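Local structure of phosphoribosylformylglycinamidine synthase 2 (3VIU) at residues L4-I10 with L31-K35; K203-I209 with E298-S304; D252-Q258 with M308-K313. The protein belongs to the PurM-like family, with two pairs of N- and C-terminal AIR synthase related domains in one chain behind a small linker domain, and binds ADP and magnesium. All blocks are in the same frame, centred on the assembly; numbering follows the deposited sequence.

Overall arrangement
From the N terminus, interaction 1 closes first, bringing helix 28-37 back against helix 2-8 within the linker domain. Interactions 2 and 3 follow much later, both inside the first C-terminal AIR synthase related domain, and their segments alternate along the chain, so they cross rather than nest. Interaction 2 ties the loop after strand 196-201 to helix 296-301 and the residues that follow it; interaction 3 pairs strands 254-259 and 307-312, the latter reached directly from that helix. Leu301 of interaction 2 packs on Leu32 and Leu33 of helix 28-37, joining the linker domain to this domain, whereas interaction 3 lies about 32 Å, centre to centre, from interaction 1.

Interaction 1: L4-I10 with L31-K35; sequences LAKEIGI and LLLFK
Ile8 and Leu31 meet at the middle of this contact, the CD1 methyl of Ile8 lying 3.5 Å from CD2 of Leu31 as the two branched chains pass each other at a slant. In Ile8, CG1 sits between the backbone N and the carbonyl carbon (chi1 61°) and the chain is then extended, which carries CD1 across to the facing helix. There the methyl comes 4.0 Å from CD1 of Leu32 and 3.9 Å from CB of Lys35. Leu31 divides its two methyls: CD2 turns to Ile8, while CD1 is laid against the backbone of the first helix, 3.5 Å from CA of Ala5. This end is less certain, because Leu4 and Ala5 are poorly ordered.

The arrangement is a helix-helix packing inside the linker domain, between helices 2-8 and 28-37. Their short segments run at 35° with axes 10.4 Å apart, and no hydrogen bond crosses between them. After Ile8 the chain leaves the helix at Gly9, which has a positive phi, and Ile10 N still bonds back to Ala5 O. Ile10 also faces the second helix: its CG1 lies 3.7 Å from CA of Lys35, and its CD1 approaches CB of Phe34. Tyr15 of helix 12-22 packs on both Ala5 and Ile10.

Lys35 closes the border with its aliphatic part. Its CG points away from the backbone N (chi1 -179°), which sends the chain across Ile8 at a slant, CD resting 3.7 Å from CB of Ile8 and 3.2 Å from the Ile8 carbonyl O; the chain bends about its CG-CD bond (chi3). Leu32, on the flank of its helix, also packs on Glu297 and Leu301 of helix 296-301.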
ATOM      1  N   LEU A   4     -33.898  19.561  -0.111  1.00 97.99           N
ATOM      2  CA  LEU A   4     -32.667  19.469   0.666  1.00 96.86           C
ATOM      3  C   LEU A   4     -31.837  18.282   0.189  1.00 95.74           C
ATOM      4  O   LEU A   4     -30.606  18.312   0.239  1.00 96.00           O
ATOM      5  CB  LEU A   4     -32.995  19.310   2.153  1.00 97.16           C
ATOM      6  CG  LEU A   4     -34.026  20.290   2.727  1.00 97.84           C
ATOM      7  CD1 LEU A   4     -34.243  19.997   4.203  1.00 97.82           C
ATOM      8  CD2 LEU A   4     -33.552  21.722   2.528  1.00 97.87           C
ATOM      9  N   ALA A   5     -32.524  17.243  -0.278  1.00 93.93           N
ATOM     10  CA  ALA A   5     -31.877  16.029  -0.768  1.00 91.84           C
ATOM     11  C   ALA A   5     -30.785  16.325  -1.791  1.00 90.09           C
ATOM     12  O   ALA A   5     -29.613  16.014  -1.578  1.00 89.48           O
ATOM     13  CB  ALA A   5     -32.918  15.107  -1.380  1.00 91.95           C
ATOM     14  N   LYS A   6     -31.182  16.922  -2.909  1.00 88.02           N
ATOM     15  CA  LYS A   6     -30.243  17.258  -3.967  1.00 85.78           C
ATOM     16  C   LYS A   6     -29.429  18.501  -3.620  1.00 84.10           C
ATOM     17  O   LYS A   6     -28.503  18.868  -4.346  1.00 83.51           O
ATOM     18  CB  LYS A   6     -30.996  17.462  -5.284  1.00 86.08           C
ATOM     19  CG  LYS A   6     -31.661  16.193  -5.808  1.00 85.73           C
ATOM     20  CD  LYS A   6     -32.511  16.471  -7.037  1.00 85.73           C
ATOM     21  CE  LYS A   6     -33.665  17.404  -6.707  1.00 85.60           C
ATOM     22  NZ  LYS A   6     -34.538  17.647  -7.886  1.00 85.42           N
ATOM     23  N   GLU A   7     -29.775  19.143  -2.504  1.00 81.80           N
ATOM     24  CA  GLU A   7     -29.064  20.337  -2.056  1.00 78.93           C
ATOM     25  C   GLU A   7     -27.803  19.957  -1.282  1.00 77.16           C
ATOM     26  O   GLU A   7     -26.872  20.759  -1.162  1.00 76.70           O
ATOM     27  CB  GLU A   7     -29.962  21.201  -1.168  1.00 79.08           C
ATOM     28  CG  GLU A   7     -29.252  22.418  -0.582  1.00 79.51           C
ATOM     29  CD  GLU A   7     -30.179  23.325   0.209  1.00 80.05           C
ATOM     30  OE1 GLU A   7     -30.804  22.842   1.177  1.00 80.44           O
ATOM     31  OE2 GLU A   7     -30.281  24.521  -0.138  1.00 79.65           O
ATOM     32  N   ILE A   8     -27.779  18.732  -0.760  1.00 74.68           N
ATOM     33  CA  ILE A   8     -26.632  18.243   0.001  1.00 71.53           C
ATOM     34  C   ILE A   8     -25.685  17.420  -0.871  1.00 69.44           C
ATOM     35  O   ILE A   8     -24.516  17.238  -0.528  1.00 69.10           O
ATOM     36  CB  ILE A   8     -27.078  17.385   1.210  1.00 70.50           C
ATOM     37  CG1 ILE A   8     -27.859  16.162   0.729  1.00 69.48           C
ATOM     38  CG2 ILE A   8     -27.932  18.223   2.150  1.00 70.15           C
ATOM     39  CD1 ILE A   8     -28.268  15.223   1.845  1.00 68.97           C
ATOM     40  N   GLY A   9     -26.194  16.921  -1.997  1.00 66.98           N
ATOM     41  CA  GLY A   9     -25.362  16.140  -2.895  1.00 63.75           C
ATOM     42  C   GLY A   9     -25.901  14.775  -3.286  1.00 61.26           C
ATOM     43  O   GLY A   9     -25.215  14.015  -3.970  1.00 60.55           O
ATOM     44  N   ILE A  10     -27.121  14.459  -2.865  1.00 58.95           N
ATOM     45  CA  ILE A  10     -27.714  13.166  -3.189  1.00 56.86           C
ATOM     46  C   ILE A  10     -28.534  13.183  -4.474  1.00 55.08           C
ATOM     47  O   ILE A  10     -29.578  13.833  -4.555  1.00 55.34           O
ATOM     48  CB  ILE A  10     -28.594  12.645  -2.035  1.00 57.06           C
ATOM     49  CG1 ILE A  10     -27.701  12.270  -0.846  1.00 57.63           C
ATOM     50  CG2 ILE A  10     -29.417  11.447  -2.499  1.00 56.45           C
ATOM     51  CD1 ILE A  10     -28.440  11.682   0.333  1.00 57.87           C
ATOM     52  N   LEU A  31     -31.162  11.719   6.042  1.00 29.33           N
ATOM     53  CA  LEU A  31     -30.694  12.122   4.726  1.00 29.13           C
ATOM     54  C   LEU A  31     -29.179  12.298   4.780  1.00 28.48           C
ATOM     55  O   LEU A  31     -28.452  11.798   3.919  1.00 28.29           O
ATOM     56  CB  LEU A  31     -31.350  13.437   4.299  1.00 30.19           C
ATOM     57  CG  LEU A  31     -31.910  13.502   2.871  1.00 32.00           C
ATOM     58  CD1 LEU A  31     -32.253  14.942   2.549  1.00 32.18           C
ATOM     59  CD2 LEU A  31     -30.903  12.978   1.862  1.00 30.67           C
ATOM     60  N   LEU A  32     -28.710  13.011   5.800  1.00 26.40           N
ATOM     61  CA  LEU A  32     -27.284  13.252   5.970  1.00 24.74           C
ATOM     62  C   LEU A  32     -26.511  11.940   6.109  1.00 24.71           C
ATOM     63  O   LEU A  32     -25.373  11.836   5.652  1.00 24.58           O
ATOM     64  CB  LEU A  32     -27.051  14.166   7.183  1.00 23.29           C
ATOM     65  CG  LEU A  32     -26.865  15.670   6.906  1.00 23.62           C
ATOM     66  CD1 LEU A  32     -27.677  16.101   5.706  1.00 23.94           C
ATOM     67  CD2 LEU A  32     -27.270  16.476   8.132  1.00 21.27           C
ATOM     68  N   LEU A  33     -27.130  10.935   6.724  1.00 24.09           N
ATOM     69  CA  LEU A  33     -26.478   9.641   6.885  1.00 24.41           C
ATOM     70  C   LEU A  33     -26.241   8.988   5.515  1.00 25.70           C
ATOM     71  O   LEU A  33     -25.153   8.466   5.238  1.00 25.79           O
ATOM     72  CB  LEU A  33     -27.332   8.714   7.764  1.00 23.64           C
ATOM     73  CG  LEU A  33     -27.588   9.119   9.228  1.00 25.07           C
ATOM     74  CD1 LEU A  33     -28.408   8.037   9.919  1.00 24.12           C
ATOM     75  CD2 LEU A  33     -26.273   9.328   9.966  1.00 20.16           C
ATOM     76  N   PHE A  34     -27.260   9.016   4.660  1.00 25.04           N
ATOM     77  CA  PHE A  34     -27.132   8.428   3.336  1.00 27.24           C
ATOM     78  C   PHE A  34     -26.113   9.163   2.472  1.00 28.56           C
ATOM     79  O   PHE A  34     -25.306   8.535   1.791  1.00 28.31           O
ATOM     80  CB  PHE A  34     -28.481   8.402   2.620  1.00 25.01           C
ATOM     81  CG  PHE A  34     -29.344   7.239   3.009  1.00 25.87           C
ATOM     82  CD1 PHE A  34     -30.345   7.383   3.964  1.00 27.06           C
ATOM     83  CD2 PHE A  34     -29.139   5.988   2.437  1.00 23.46           C
ATOM     84  CE1 PHE A  34     -31.131   6.290   4.342  1.00 25.68           C
ATOM     85  CE2 PHE A  34     -29.913   4.898   2.809  1.00 23.82           C
ATOM     86  CZ  PHE A  34     -30.911   5.048   3.762  1.00 24.18           C
ATOM     87  N   LYS A  35     -26.150  10.490   2.503  1.00 30.77           N
ATOM     88  CA  LYS A  35     -25.216  11.275   1.713  1.00 32.50           C
ATOM     89  C   LYS A  35     -23.797  10.756   1.926  1.00 32.32           C
ATOM     90  O   LYS A  35     -23.031  10.616   0.974  1.00 33.79           O
ATOM     91  CB  LYS A  35     -25.287  12.759   2.095  1.00 34.34           C
ATOM     92  CG  LYS A  35     -24.333  13.639   1.283  1.00 40.40           C
ATOM     93  CD  LYS A  35     -24.261  15.077   1.801  1.00 45.00           C
ATOM     94  CE  LYS A  35     -23.636  15.145   3.196  1.00 48.75           C
ATOM     95  NZ  LYS A  35     -23.411  16.551   3.663  1.00 50.06           N
TER

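Interaction 2: K203-I209 with E298-S304; sequences KTGRDGI and ELLLSES
Glu298 and Ile209 bury the most surface here, and they touch each other: CD1 of Ile209 lies 3.7 Å from the backbone O of Glu298 and also rests against its CB and CG. From there Ile209 spreads over the chain leaving the helix, with CG1 against CA of Ser302 and CG2 against CB of Leu301, the Ile209 and Leu301 side chains crossing at about a right angle. Beyond CG, the extended side chain of Glu298 continues to Arg206, where OE2 takes NH2 in a salt bridge of 3.3 Å. The bond is bent (140° at the hydrogen), and the guanidinium and carboxylate planes stand nearly perpendicular, 84° apart; NH2 meets the syn side of OE2, out of the carboxylate plane. Arg206 CD, meanwhile, packs 3.4 Å from OE1 of Glu298. Both groups have other partners that fix them: Glu298 OE2 also accepts from Thr295 N, and Arg206 uses NE for Glu291 and NH1 for the carbonyl of Glu292.

Ser304 is the third main residue, and its hydroxyl is a small hub. Its OG receives Gly205 N at 3.0 Å in a nearly straight bond (164°). The hydroxyl proton has two acceptors within reach, Ser302 OG and, more weakly, Asp207 OD1. Ser302 OG in turn donates to Gly205 O at 2.6 Å and accepts from Ser304 N, forming an ST turn. A backbone bond from Glu303 N to Asp207 O, 3.0 Å, pins the loop further along, and Asp207 OD2 is held by a salt bridge to Arg290.

The contact thus lays the loop that follows strand 196-201 over the passage from helix 296-301 to strand 307-312, while Leu301 packs on Leu33 and Val36 of helix 28-37.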
ATOM      1  N   LYS A 203     -12.786  11.807  22.720  1.00 22.83           N
ATOM      2  CA  LYS A 203     -14.193  12.157  22.768  1.00 25.02           C
ATOM      3  C   LYS A 203     -14.596  12.722  21.403  1.00 24.15           C
ATOM      4  O   LYS A 203     -13.776  13.308  20.702  1.00 24.68           O
ATOM      5  CB  LYS A 203     -14.464  13.157  23.901  1.00 27.53           C
ATOM      6  CG  LYS A 203     -13.437  14.259  24.053  1.00 36.20           C
ATOM      7  CD  LYS A 203     -12.127  13.746  24.656  1.00 41.19           C
ATOM      8  CE  LYS A 203     -11.043  14.827  24.644  1.00 44.07           C
ATOM      9  NZ  LYS A 203     -11.436  16.082  25.371  1.00 44.66           N
ATOM     10  N   THR A 204     -15.852  12.519  21.021  1.00 22.33           N
ATOM     11  CA  THR A 204     -16.348  12.985  19.729  1.00 20.95           C
ATOM     12  C   THR A 204     -16.542  14.492  19.646  1.00 21.20           C
ATOM     13  O   THR A 204     -17.280  15.078  20.445  1.00 18.93           O
ATOM     14  CB  THR A 204     -17.688  12.307  19.379  1.00 19.44           C
ATOM     15  OG1 THR A 204     -17.489  10.897  19.280  1.00 20.76           O
ATOM     16  CG2 THR A 204     -18.232  12.829  18.068  1.00 16.03           C
ATOM     17  N   GLY A 205     -15.880  15.103  18.665  1.00 20.47           N
ATOM     18  CA  GLY A 205     -15.993  16.535  18.454  1.00 22.15           C
ATOM     19  C   GLY A 205     -16.498  16.852  17.054  1.00 24.33           C
ATOM     20  O   GLY A 205     -16.910  15.958  16.314  1.00 24.00           O
ATOM     21  N   ARG A 206     -16.483  18.127  16.683  1.00 25.68           N
ATOM     22  CA  ARG A 206     -16.936  18.527  15.356  1.00 27.10           C
ATOM     23  C   ARG A 206     -15.753  18.486  14.405  1.00 27.38           C
ATOM     24  O   ARG A 206     -15.256  19.518  13.965  1.00 28.84           O
ATOM     25  CB  ARG A 206     -17.560  19.925  15.406  1.00 26.58           C
ATOM     26  CG  ARG A 206     -19.026  19.899  15.809  1.00 28.34           C
ATOM     27  CD  ARG A 206     -19.617  21.282  16.028  1.00 28.68           C
ATOM     28  NE  ARG A 206     -19.230  21.831  17.322  1.00 33.20           N
ATOM     29  CZ  ARG A 206     -20.085  22.211  18.269  1.00 32.20           C
ATOM     30  NH1 ARG A 206     -19.623  22.695  19.412  1.00 33.33           N
ATOM     31  NH2 ARG A 206     -21.395  22.113  18.080  1.00 32.42           N
ATOM     32  N   ASP A 207     -15.310  17.269  14.101  1.00 28.63           N
ATOM     33  CA  ASP A 207     -14.168  17.029  13.223  1.00 27.98           C
ATOM     34  C   ASP A 207     -14.577  16.416  11.885  1.00 27.98           C
ATOM     35  O   ASP A 207     -15.374  15.477  11.838  1.00 25.48           O
ATOM     36  CB  ASP A 207     -13.169  16.093  13.911  1.00 28.51           C
ATOM     37  CG  ASP A 207     -12.667  16.635  15.239  1.00 28.60           C
ATOM     38  OD1 ASP A 207     -12.026  15.866  15.980  1.00 32.69           O
ATOM     39  OD2 ASP A 207     -12.900  17.822  15.547  1.00 30.35           O
ATOM     40  N   GLY A 208     -14.012  16.957  10.809  1.00 27.94           N
ATOM     41  CA  GLY A 208     -14.286  16.478   9.465  1.00 31.09           C
ATOM     42  C   GLY A 208     -15.699  16.001   9.175  1.00 32.70           C
ATOM     43  O   GLY A 208     -15.893  14.873   8.712  1.00 31.85           O
ATOM     44  N   ILE A 209     -16.685  16.853   9.439  1.00 33.89           N
ATOM     45  CA  ILE A 209     -18.077  16.494   9.192  1.00 36.70           C
ATOM     46  C   ILE A 209     -18.497  16.928   7.785  1.00 38.32           C
ATOM     47  O   ILE A 209     -18.533  18.124   7.472  1.00 40.76           O
ATOM     48  CB  ILE A 209     -19.025  17.159  10.220  1.00 36.38           C
ATOM     49  CG1 ILE A 209     -18.646  16.726  11.639  1.00 37.90           C
ATOM     50  CG2 ILE A 209     -20.466  16.778   9.918  1.00 35.41           C
ATOM     51  CD1 ILE A 209     -19.446  17.412  12.734  1.00 36.39           C
ATOM     52  N   GLU A 298     -24.098  15.876  13.880  1.00 28.46           N
ATOM     53  CA  GLU A 298     -22.699  16.173  14.192  1.00 28.19           C
ATOM     54  C   GLU A 298     -22.041  15.022  14.942  1.00 27.42           C
ATOM     55  O   GLU A 298     -20.903  14.651  14.659  1.00 26.83           O
ATOM     56  CB  GLU A 298     -22.595  17.440  15.039  1.00 28.96           C
ATOM     57  CG  GLU A 298     -22.782  18.718  14.250  1.00 32.14           C
ATOM     58  CD  GLU A 298     -22.834  19.947  15.133  1.00 34.73           C
ATOM     59  OE1 GLU A 298     -22.718  21.061  14.586  1.00 35.03           O
ATOM     60  OE2 GLU A 298     -23.000  19.801  16.369  1.00 36.33           O
ATOM     61  N   LEU A 299     -22.757  14.461  15.908  1.00 26.10           N
ATOM     62  CA  LEU A 299     -22.217  13.353  16.676  1.00 25.47           C
ATOM     63  C   LEU A 299     -22.113  12.130  15.781  1.00 25.08           C
ATOM     64  O   LEU A 299     -21.088  11.443  15.763  1.00 24.42           O
ATOM     65  CB  LEU A 299     -23.113  13.056  17.884  1.00 26.03           C
ATOM     66  CG  LEU A 299     -23.160  14.166  18.950  1.00 26.76           C
ATOM     67  CD1 LEU A 299     -24.279  13.898  19.942  1.00 24.25           C
ATOM     68  CD2 LEU A 299     -21.812  14.255  19.658  1.00 25.59           C
ATOM     69  N   LEU A 300     -23.170  11.884  15.016  1.00 24.48           N
ATOM     70  CA  LEU A 300     -23.227  10.732  14.118  1.00 24.53           C
ATOM     71  C   LEU A 300     -22.196  10.722  12.993  1.00 25.50           C
ATOM     72  O   LEU A 300     -21.678   9.665  12.631  1.00 25.91           O
ATOM     73  CB  LEU A 300     -24.624  10.621  13.503  1.00 22.86           C
ATOM     74  CG  LEU A 300     -25.762  10.128  14.399  1.00 18.39           C
ATOM     75  CD1 LEU A 300     -27.088  10.424  13.737  1.00 16.59           C
ATOM     76  CD2 LEU A 300     -25.611   8.643  14.643  1.00 15.42           C
ATOM     77  N   LEU A 301     -21.886  11.890  12.444  1.00 24.48           N
ATOM     78  CA  LEU A 301     -20.950  11.946  11.332  1.00 23.55           C
ATOM     79  C   LEU A 301     -19.548  12.449  11.633  1.00 21.64           C
ATOM     80  O   LEU A 301     -18.715  12.545  10.735  1.00 21.67           O
ATOM     81  CB  LEU A 301     -21.579  12.759  10.198  1.00 24.68           C
ATOM     82  CG  LEU A 301     -22.945  12.187   9.794  1.00 23.99           C
ATOM     83  CD1 LEU A 301     -23.486  12.893   8.569  1.00 23.06           C
ATOM     84  CD2 LEU A 301     -22.790  10.706   9.526  1.00 24.88           C
ATOM     85  N   SER A 302     -19.279  12.775  12.890  1.00 19.88           N
ATOM     86  CA  SER A 302     -17.951  13.233  13.251  1.00 16.79           C
ATOM     87  C   SER A 302     -16.957  12.143  12.903  1.00 17.71           C
ATOM     88  O   SER A 302     -17.253  10.955  13.034  1.00 15.46           O
ATOM     89  CB  SER A 302     -17.852  13.503  14.746  1.00 16.95           C
ATOM     90  OG  SER A 302     -16.494  13.649  15.125  1.00 13.35           O
ATOM     91  N   GLU A 303     -15.774  12.547  12.462  1.00 18.24           N
ATOM     92  CA  GLU A 303     -14.735  11.587  12.128  1.00 19.21           C
ATOM     93  C   GLU A 303     -13.529  11.876  13.004  1.00 18.75           C
ATOM     94  O   GLU A 303     -12.393  11.838  12.539  1.00 19.75           O
ATOM     95  CB  GLU A 303     -14.374  11.693  10.646  1.00 19.50           C
ATOM     96  CG  GLU A 303     -15.552  11.362   9.741  1.00 26.63           C
ATOM     97  CD  GLU A 303     -15.237  11.499   8.263  1.00 29.73           C
ATOM     98  OE1 GLU A 303     -16.130  11.186   7.440  1.00 28.98           O
ATOM     99  OE2 GLU A 303     -14.105  11.917   7.930  1.00 31.15           O
ATOM    100  N   SER A 304     -13.788  12.178  14.274  1.00 18.79           N
ATOM    101  CA  SER A 304     -12.713  12.471  15.216  1.00 19.83           C
ATOM    102  C   SER A 304     -11.784  11.268  15.293  1.00 19.31           C
ATOM    103  O   SER A 304     -12.239  10.131  15.257  1.00 19.29           O
ATOM    104  CB  SER A 304     -13.287  12.791  16.595  1.00 18.80           C
ATOM    105  OG  SER A 304     -14.077  13.968  16.541  1.00 18.06           O
TER

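Interaction 3: D252-Q258 with M308-K313; sequences DLVEGVQ and MVLVPK
Gln258 and Val309 form a hydrogen-bonded antiparallel pair, with Gln258 N to Val309 O at 2.9 Å and Val309 N to Gln258 O at 2.7 Å; the strand pieces 256-258 and 308-312 run at 172° to each other. Val311 N bonds to Gly256 O. The chain turns a corner at Glu255; on its N-terminal side Glu255 N bonds to Val311 O, and Lys313 N to Leu253 O at 2.8 Å.

One salt bridge closes the far end. The extended chain of Lys313 runs along the backbone from Val254 to Asp252, and its NZ meets both carboxylate oxygens, Asp252 OD2 at 2.6 Å and, weakly, OD1 at 2.9 Å. Asp252 is the first residue beyond the preceding helix, which is closed by a Schellman motif.

Among the apolar contacts, CG1 of Val257 touches CG of Leu310 only lightly, at 4.3 Å, while CG1 of Val311 lies closer to CG of Glu255, whose OE2 is bonded to Ser192 N.

Val309 and Val311 face helix 264-275, and Leu310 faces helix 317-326. Strand 307-312 lies between strands 254-259 and 196-201 in the mixed sheet of a PurM-like C-terminal domain.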
ATOM      1  N   ASP A 252      -9.025 -12.414  24.891  1.00 32.27           N
ATOM      2  CA  ASP A 252     -10.258 -12.991  24.368  1.00 33.78           C
ATOM      3  C   ASP A 252     -11.476 -12.453  25.117  1.00 33.16           C
ATOM      4  O   ASP A 252     -12.337 -13.218  25.565  1.00 33.65           O
ATOM      5  CB  ASP A 252     -10.209 -14.516  24.491  1.00 36.02           C
ATOM      6  CG  ASP A 252     -11.396 -15.191  23.840  1.00 38.74           C
ATOM      7  OD1 ASP A 252     -11.496 -15.148  22.594  1.00 39.02           O
ATOM      8  OD2 ASP A 252     -12.229 -15.763  24.580  1.00 41.31           O
ATOM      9  N   LEU A 253     -11.546 -11.132  25.244  1.00 31.70           N
ATOM     10  CA  LEU A 253     -12.652 -10.496  25.945  1.00 30.30           C
ATOM     11  C   LEU A 253     -13.695  -9.918  24.990  1.00 29.56           C
ATOM     12  O   LEU A 253     -14.781  -9.507  25.413  1.00 28.90           O
ATOM     13  CB  LEU A 253     -12.113  -9.382  26.837  1.00 28.94           C
ATOM     14  CG  LEU A 253     -11.059  -9.833  27.843  1.00 28.54           C
ATOM     15  CD1 LEU A 253     -10.499  -8.626  28.580  1.00 28.59           C
ATOM     16  CD2 LEU A 253     -11.681 -10.822  28.813  1.00 27.14           C
ATOM     17  N   VAL A 254     -13.374  -9.901  23.703  1.00 27.03           N
ATOM     18  CA  VAL A 254     -14.282  -9.333  22.719  1.00 26.33           C
ATOM     19  C   VAL A 254     -14.648 -10.272  21.578  1.00 26.80           C
ATOM     20  O   VAL A 254     -13.885 -11.167  21.224  1.00 28.30           O
ATOM     21  CB  VAL A 254     -13.676  -8.046  22.124  1.00 24.91           C
ATOM     22  CG1 VAL A 254     -13.440  -7.028  23.234  1.00 22.55           C
ATOM     23  CG2 VAL A 254     -12.361  -8.367  21.427  1.00 22.62           C
ATOM     24  N   GLU A 255     -15.823 -10.053  21.004  1.00 26.29           N
ATOM     25  CA  GLU A 255     -16.291 -10.861  19.887  1.00 27.24           C
ATOM     26  C   GLU A 255     -16.292 -10.019  18.616  1.00 26.26           C
ATOM     27  O   GLU A 255     -16.488 -10.529  17.514  1.00 25.92           O
ATOM     28  CB  GLU A 255     -17.701 -11.395  20.168  1.00 28.32           C
ATOM     29  CG  GLU A 255     -18.692 -10.342  20.630  1.00 30.08           C
ATOM     30  CD  GLU A 255     -20.078 -10.913  20.856  1.00 31.86           C
ATOM     31  OE1 GLU A 255     -20.205 -11.896  21.615  1.00 31.32           O
ATOM     32  OE2 GLU A 255     -21.044 -10.377  20.276  1.00 31.97           O
ATOM     33  N   GLY A 256     -16.063  -8.723  18.783  1.00 26.07           N
ATOM     34  CA  GLY A 256     -16.032  -7.825  17.646  1.00 24.89           C
ATOM     35  C   GLY A 256     -15.400  -6.492  17.998  1.00 24.71           C
ATOM     36  O   GLY A 256     -15.628  -5.954  19.087  1.00 24.99           O
ATOM     37  N   VAL A 257     -14.601  -5.960  17.078  1.00 23.25           N
ATOM     38  CA  VAL A 257     -13.931  -4.684  17.273  1.00 21.54           C
ATOM     39  C   VAL A 257     -13.994  -3.899  15.975  1.00 23.42           C
ATOM     40  O   VAL A 257     -13.715  -4.432  14.900  1.00 23.67           O
ATOM     41  CB  VAL A 257     -12.454  -4.869  17.647  1.00 21.50           C
ATOM     42  CG1 VAL A 257     -11.831  -3.518  17.928  1.00 19.47           C
ATOM     43  CG2 VAL A 257     -12.319  -5.787  18.847  1.00 19.35           C
ATOM     44  N   GLN A 258     -14.366  -2.629  16.079  1.00 24.59           N
ATOM     45  CA  GLN A 258     -14.477  -1.764  14.917  1.00 25.02           C
ATOM     46  C   GLN A 258     -13.810  -0.431  15.175  1.00 27.02           C
ATOM     47  O   GLN A 258     -13.950   0.149  16.253  1.00 28.23           O
ATOM     48  CB  GLN A 258     -15.949  -1.514  14.575  1.00 25.28           C
ATOM     49  CG  GLN A 258     -16.465  -2.335  13.428  1.00 28.17           C
ATOM     50  CD  GLN A 258     -15.620  -2.159  12.185  1.00 28.61           C
ATOM     51  OE1 GLN A 258     -15.500  -1.059  11.651  1.00 31.42           O
ATOM     52  NE2 GLN A 258     -15.022  -3.243  11.724  1.00 29.78           N
HETATM   53  N   MSE A 308     -12.623   4.093  19.072  1.00 27.94           N
HETATM   54  CA  MSE A 308     -12.749   2.659  18.857  1.00 30.95           C
HETATM   55  C   MSE A 308     -14.051   2.075  19.414  1.00 30.19           C
HETATM   56  O   MSE A 308     -14.507   2.450  20.496  1.00 29.00           O
HETATM   57  CB  MSE A 308     -11.552   1.965  19.521  1.00 37.03           C
HETATM   58  CG  MSE A 308     -11.200   0.600  18.966  1.00 47.23           C
HETATM   59 SE   MSE A 308     -10.246   0.734  17.272  1.00 63.85          SE
HETATM   60  CE  MSE A 308      -8.421   0.580  17.923  1.00 57.45           C
ATOM     61  N   VAL A 309     -14.636   1.145  18.667  1.00 28.91           N
ATOM     62  CA  VAL A 309     -15.858   0.462  19.074  1.00 28.63           C
ATOM     63  C   VAL A 309     -15.487  -0.969  19.493  1.00 27.83           C
ATOM     64  O   VAL A 309     -14.760  -1.654  18.772  1.00 26.51           O
ATOM     65  CB  VAL A 309     -16.870   0.395  17.904  1.00 29.98           C
ATOM     66  CG1 VAL A 309     -17.989  -0.570  18.231  1.00 30.80           C
ATOM     67  CG2 VAL A 309     -17.443   1.777  17.641  1.00 30.65           C
ATOM     68  N   LEU A 310     -15.964  -1.414  20.655  1.00 25.60           N
ATOM     69  CA  LEU A 310     -15.668  -2.772  21.111  1.00 23.54           C
ATOM     70  C   LEU A 310     -16.904  -3.488  21.654  1.00 22.93           C
ATOM     71  O   LEU A 310     -17.732  -2.889  22.341  1.00 21.88           O
ATOM     72  CB  LEU A 310     -14.564  -2.764  22.174  1.00 23.60           C
ATOM     73  CG  LEU A 310     -13.246  -2.093  21.781  1.00 23.67           C
ATOM     74  CD1 LEU A 310     -13.345  -0.612  22.067  1.00 22.13           C
ATOM     75  CD2 LEU A 310     -12.097  -2.689  22.558  1.00 23.73           C
ATOM     76  N   VAL A 311     -17.016  -4.774  21.339  1.00 22.46           N
ATOM     77  CA  VAL A 311     -18.143  -5.595  21.769  1.00 21.80           C
ATOM     78  C   VAL A 311     -17.627  -6.684  22.687  1.00 21.64           C
ATOM     79  O   VAL A 311     -17.048  -7.673  22.230  1.00 21.93           O
ATOM     80  CB  VAL A 311     -18.837  -6.276  20.561  1.00 23.64           C
ATOM     81  CG1 VAL A 311     -20.053  -7.066  21.027  1.00 21.69           C
ATOM     82  CG2 VAL A 311     -19.233  -5.231  19.528  1.00 23.81           C
ATOM     83  N   PRO A 312     -17.823  -6.519  24.001  1.00 22.16           N
ATOM     84  CA  PRO A 312     -17.348  -7.538  24.941  1.00 22.35           C
ATOM     85  C   PRO A 312     -18.181  -8.809  24.861  1.00 24.03           C
ATOM     86  O   PRO A 312     -19.388  -8.757  24.603  1.00 22.83           O
ATOM     87  CB  PRO A 312     -17.485  -6.852  26.297  1.00 21.73           C
ATOM     88  CG  PRO A 312     -18.708  -5.982  26.102  1.00 24.27           C
ATOM     89  CD  PRO A 312     -18.486  -5.404  24.706  1.00 22.48           C
ATOM     90  N   LYS A 313     -17.527  -9.947  25.074  1.00 25.20           N
ATOM     91  CA  LYS A 313     -18.212 -11.233  25.060  1.00 27.32           C
ATOM     92  C   LYS A 313     -19.137 -11.282  26.267  1.00 28.26           C
ATOM     93  O   LYS A 313     -18.979 -10.505  27.212  1.00 28.97           O
ATOM     94  CB  LYS A 313     -17.207 -12.381  25.160  1.00 27.55           C
ATOM     95  CG  LYS A 313     -16.317 -12.561  23.945  1.00 28.51           C
ATOM     96  CD  LYS A 313     -15.461 -13.801  24.125  1.00 33.15           C
ATOM     97  CE  LYS A 313     -14.955 -14.331  22.801  1.00 33.84           C
ATOM     98  NZ  LYS A 313     -14.339 -15.662  23.004  1.00 35.12           N
TER